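Long-range contact in putative methyltransferase (Porphyromonas gingivalis, PDB 3LL7), which is a putative methyltransferase that probably transfers methyl groups to a substrate not yet identified: residues T339-V352 with M396-A409. Residues are numbered along the deposited sequence; the frame is centred on the assembly and turned at random.
Sequences TFVLEEIIPFSTSV and MADGKKVLLLLRKA. With FMT (formic acid), chain J.
Leu-405 O is gripped by two backbone amides, Glu-343 N at 2.8 Å and Glu-344 N at 3.3 Å, and this double acceptance identifies a classic beta bulge in the antiparallel pairing of strands 337-347 and 401-408. The register confirms it: Leu-342 pairs with Leu-406, but Glu-344 already pairs with Leu-405, one residue having been inserted. Strand 337-347 is the middle strand of a mixed seven-stranded sheet and 401-408 the next one, and both fall in the THUMP domain-like range; strand 293-297 flanks the first and strand 389-395 the second.

At the bulge Glu-343 turns toward the partner strand. Its OE2 accepts from Arg-407 NH2 at 2.9 Å in a salt bridge, met on the anti side of the carboxylate and almost within the guanidinium plane, although the two planes stand 53° apart. OE1 of the same carboxylate pairs with Lys-389, so both oxygens are engaged by cations, which probably stabilises the charged form. Val-341 CG1 lies over one guanidinium face, 3.8 Å from Arg-407 NH1. With CG between backbone N and carbonyl carbon (chi1 71°), Arg-407 runs alongside Val-341.

On the face carrying Leu-342, Ile-345, Leu-404 and Leu-406 the two strands meet through apolar side chains. Ile-345 CD1 reaches Leu-404 CD2 at 3.6 Å and also touches Val-402 CG1, while Leu-342 CD1 contacts CD2 of both Leu-404 and Leu-406. Toward the N-terminal end of segment 339-352, CD1 of Leu-406 sits over the Phe-340 ring in a CH-pi contact, 3.9 Å from the centroid and 18° off the ring normal.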
# COMPACT_ATOMS: atom_id res chain seq x y z
N THR A 339 12.13 -17.18 -4.85
CA THR A 339 13.05 -18.00 -5.63
C THR A 339 12.84 -19.49 -5.32
O THR A 339 12.71 -19.88 -4.16
CB THR A 339 14.53 -17.65 -5.33
OG1 THR A 339 14.71 -16.24 -5.50
CG2 THR A 339 15.46 -18.42 -6.29
N PHE A 340 12.83 -20.29 -6.37
CA PHE A 340 12.54 -21.72 -6.29
C PHE A 340 13.63 -22.52 -6.99
O PHE A 340 14.29 -22.03 -7.91
CB PHE A 340 11.22 -22.08 -6.98
CG PHE A 340 10.00 -21.34 -6.46
CD1 PHE A 340 9.22 -21.89 -5.45
CD2 PHE A 340 9.60 -20.13 -7.05
CE1 PHE A 340 8.05 -21.24 -4.99
CE2 PHE A 340 8.43 -19.47 -6.63
CZ PHE A 340 7.65 -20.00 -5.59
N VAL A 341 13.75 -23.77 -6.58
CA VAL A 341 14.51 -24.76 -7.32
C VAL A 341 13.54 -25.61 -8.08
O VAL A 341 12.55 -26.11 -7.53
CB VAL A 341 15.30 -25.68 -6.42
CG1 VAL A 341 16.08 -26.69 -7.30
CG2 VAL A 341 16.25 -24.85 -5.54
N LEU A 342 13.82 -25.77 -9.36
CA LEU A 342 12.97 -26.59 -10.25
C LEU A 342 13.16 -28.09 -9.91
O LEU A 342 14.30 -28.57 -9.92
CB LEU A 342 13.34 -26.36 -11.71
CG LEU A 342 12.34 -27.23 -12.51
CD1 LEU A 342 11.01 -26.55 -12.93
CD2 LEU A 342 12.95 -28.09 -13.57
N GLU A 343 12.08 -28.80 -9.64
CA GLU A 343 12.16 -30.28 -9.38
C GLU A 343 11.67 -31.09 -10.57
O GLU A 343 12.32 -32.07 -10.95
CB GLU A 343 11.38 -30.68 -8.13
CG GLU A 343 11.90 -30.01 -6.88
CD GLU A 343 11.43 -30.63 -5.58
OE1 GLU A 343 10.34 -31.28 -5.53
OE2 GLU A 343 12.15 -30.44 -4.57
N GLU A 344 10.52 -30.71 -11.12
CA GLU A 344 9.95 -31.35 -12.33
C GLU A 344 9.29 -30.33 -13.24
O GLU A 344 8.72 -29.32 -12.77
CB GLU A 344 8.90 -32.42 -11.99
CG GLU A 344 9.34 -33.55 -11.04
CD GLU A 344 10.42 -34.48 -11.62
OE1 GLU A 344 10.53 -34.63 -12.87
OE2 GLU A 344 11.17 -35.06 -10.82
N ILE A 345 9.30 -30.62 -14.54
CA ILE A 345 8.52 -29.87 -15.51
C ILE A 345 7.65 -30.86 -16.28
O ILE A 345 8.14 -31.89 -16.81
CB ILE A 345 9.38 -28.95 -16.45
CG1 ILE A 345 8.49 -28.28 -17.52
CG2 ILE A 345 10.53 -29.74 -17.08
CD1 ILE A 345 9.14 -27.02 -18.22
N ILE A 346 6.36 -30.57 -16.28
CA ILE A 346 5.34 -31.47 -16.84
C ILE A 346 4.56 -30.79 -17.97
O ILE A 346 3.91 -29.77 -17.72
CB ILE A 346 4.37 -31.89 -15.72
CG1 ILE A 346 5.15 -32.54 -14.56
CG2 ILE A 346 3.27 -32.86 -16.26
CD1 ILE A 346 4.30 -32.71 -13.31
N PRO A 347 4.61 -31.34 -19.20
CA PRO A 347 3.82 -30.76 -20.30
C PRO A 347 2.38 -30.83 -19.90
O PRO A 347 1.94 -31.87 -19.42
CB PRO A 347 4.08 -31.72 -21.47
CG PRO A 347 5.49 -32.29 -21.16
CD PRO A 347 5.39 -32.51 -19.66
N PHE A 348 1.65 -29.72 -20.03
CA PHE A 348 0.29 -29.72 -19.55
C PHE A 348 -0.71 -30.22 -20.57
O PHE A 348 -0.68 -29.80 -21.73
CB PHE A 348 -0.15 -28.31 -19.11
CG PHE A 348 -1.58 -28.28 -18.63
CD1 PHE A 348 -1.93 -28.93 -17.44
CD2 PHE A 348 -2.56 -27.66 -19.38
CE1 PHE A 348 -3.24 -28.93 -17.00
CE2 PHE A 348 -3.89 -27.64 -18.93
CZ PHE A 348 -4.23 -28.29 -17.75
N SER A 349 -1.64 -31.06 -20.12
CA SER A 349 -2.88 -31.31 -20.88
C SER A 349 -3.91 -31.70 -19.85
O SER A 349 -3.57 -32.06 -18.71
CB SER A 349 -2.70 -32.43 -21.89
OG SER A 349 -2.31 -33.62 -21.23
N THR A 350 -5.18 -31.66 -20.24
CA THR A 350 -6.27 -31.96 -19.32
C THR A 350 -6.01 -33.31 -18.66
O THR A 350 -6.16 -33.45 -17.46
CB THR A 350 -7.65 -31.89 -20.03
OG1 THR A 350 -7.81 -30.58 -20.57
CG2 THR A 350 -8.81 -32.17 -19.05
N SER A 351 -5.55 -34.29 -19.43
CA SER A 351 -5.32 -35.62 -18.86
C SER A 351 -4.27 -35.65 -17.74
O SER A 351 -4.31 -36.53 -16.90
CB SER A 351 -4.94 -36.62 -19.97
OG SER A 351 -3.67 -36.28 -20.47
N VAL A 352 -3.33 -34.70 -17.69
CA VAL A 352 -2.34 -34.77 -16.59
C VAL A 352 -2.91 -34.39 -15.23
O VAL A 352 -2.35 -34.76 -14.19
CB VAL A 352 -1.02 -33.95 -16.82
CG1 VAL A 352 -0.38 -34.28 -18.15
CG2 VAL A 352 -1.29 -32.47 -16.65
N MSE A 396 5.65 -21.49 -21.71
CA MSE A 396 7.02 -21.28 -22.18
C MSE A 396 6.98 -20.42 -23.46
O MSE A 396 5.91 -20.14 -23.99
CB MSE A 396 7.71 -22.64 -22.47
CG MSE A 396 7.65 -23.63 -21.30
SE MSE A 396 8.38 -22.89 -19.66
CE MSE A 396 10.24 -22.78 -20.15
N ALA A 397 8.16 -20.03 -23.97
CA ALA A 397 8.25 -19.02 -25.01
C ALA A 397 7.56 -19.44 -26.30
O ALA A 397 7.09 -18.58 -27.05
CB ALA A 397 9.71 -18.69 -25.29
N ASP A 398 7.53 -20.75 -26.57
CA ASP A 398 6.88 -21.28 -27.79
C ASP A 398 5.38 -21.55 -27.63
O ASP A 398 4.77 -22.16 -28.51
CB ASP A 398 7.59 -22.57 -28.26
CG ASP A 398 7.64 -23.67 -27.19
OD1 ASP A 398 7.10 -23.51 -26.06
OD2 ASP A 398 8.23 -24.73 -27.47
N GLY A 399 4.81 -21.12 -26.51
CA GLY A 399 3.39 -21.24 -26.23
C GLY A 399 2.99 -22.52 -25.52
O GLY A 399 1.80 -22.73 -25.24
N LYS A 400 3.95 -23.42 -25.25
CA LYS A 400 3.60 -24.68 -24.60
C LYS A 400 3.26 -24.45 -23.13
O LYS A 400 4.01 -23.81 -22.40
CB LYS A 400 4.71 -25.73 -24.71
CG LYS A 400 4.95 -26.22 -26.15
CD LYS A 400 6.08 -27.27 -26.15
CE LYS A 400 6.24 -27.93 -27.49
NZ LYS A 400 6.69 -26.93 -28.49
N LYS A 401 2.11 -24.98 -22.71
CA LYS A 401 1.69 -24.87 -21.34
C LYS A 401 2.34 -25.98 -20.57
O LYS A 401 2.36 -27.16 -21.03
CB LYS A 401 0.14 -25.01 -21.26
CG LYS A 401 -0.68 -24.03 -22.16
CD LYS A 401 -0.54 -22.55 -21.74
CE LYS A 401 -1.03 -21.53 -22.83
NZ LYS A 401 -0.95 -20.05 -22.39
N VAL A 402 2.79 -25.64 -19.36
CA VAL A 402 3.51 -26.60 -18.51
C VAL A 402 3.09 -26.42 -17.08
O VAL A 402 2.60 -25.34 -16.69
CB VAL A 402 5.07 -26.39 -18.61
CG1 VAL A 402 5.56 -26.68 -20.03
CG2 VAL A 402 5.50 -24.95 -18.16
N LEU A 403 3.33 -27.46 -16.28
CA LEU A 403 3.29 -27.36 -14.82
C LEU A 403 4.69 -27.55 -14.30
O LEU A 403 5.43 -28.47 -14.73
CB LEU A 403 2.36 -28.46 -14.21
CG LEU A 403 0.86 -28.19 -14.50
CD1 LEU A 403 0.01 -29.44 -14.23
CD2 LEU A 403 0.39 -27.08 -13.61
N LEU A 404 5.08 -26.66 -13.39
CA LEU A 404 6.39 -26.81 -12.71
C LEU A 404 6.16 -27.23 -11.28
O LEU A 404 5.34 -26.63 -10.57
CB LEU A 404 7.17 -25.49 -12.72
CG LEU A 404 7.23 -24.68 -14.04
CD1 LEU A 404 8.04 -23.37 -13.79
CD2 LEU A 404 7.91 -25.55 -15.13
N LEU A 405 6.92 -28.25 -10.87
CA LEU A 405 7.01 -28.63 -9.45
C LEU A 405 8.25 -27.97 -8.88
O LEU A 405 9.35 -28.19 -9.38
CB LEU A 405 7.08 -30.17 -9.29
CG LEU A 405 7.11 -30.58 -7.80
CD1 LEU A 405 5.75 -30.19 -7.16
CD2 LEU A 405 7.34 -32.10 -7.68
N LEU A 406 8.04 -27.12 -7.87
CA LEU A 406 9.07 -26.21 -7.33
C LEU A 406 9.21 -26.43 -5.83
O LEU A 406 8.23 -26.71 -5.16
CB LEU A 406 8.63 -24.74 -7.57
CG LEU A 406 8.32 -24.37 -9.03
CD1 LEU A 406 7.81 -22.94 -9.09
CD2 LEU A 406 9.58 -24.56 -9.88
N ARG A 407 10.42 -26.28 -5.30
CA ARG A 407 10.61 -26.10 -3.86
C ARG A 407 11.28 -24.74 -3.61
O ARG A 407 11.94 -24.23 -4.49
CB ARG A 407 11.43 -27.24 -3.24
CG ARG A 407 12.87 -27.28 -3.60
CD ARG A 407 13.63 -28.27 -2.68
NE ARG A 407 15.05 -28.18 -2.96
CZ ARG A 407 15.66 -28.84 -3.94
NH1 ARG A 407 16.98 -28.69 -4.14
NH2 ARG A 407 14.97 -29.66 -4.74
N LYS A 408 11.10 -24.15 -2.43
CA LYS A 408 11.80 -22.90 -2.08
C LYS A 408 13.31 -23.02 -2.19
O LYS A 408 13.88 -24.04 -1.85
CB LYS A 408 11.47 -22.45 -0.66
CG LYS A 408 9.99 -22.27 -0.42
CD LYS A 408 9.76 -22.33 1.09
CE LYS A 408 8.29 -22.16 1.44
NZ LYS A 408 8.15 -22.39 2.90
N ALA A 409 13.96 -21.96 -2.64
CA ALA A 409 15.40 -21.96 -2.77
C ALA A 409 16.14 -21.84 -1.42
O ALA A 409 17.27 -22.31 -1.30
CB ALA A 409 15.84 -20.87 -3.74
C FMT J . -0.07 -16.34 -24.34
O1 FMT J . 0.30 -17.41 -23.85
O2 FMT J . -0.27 -15.31 -23.69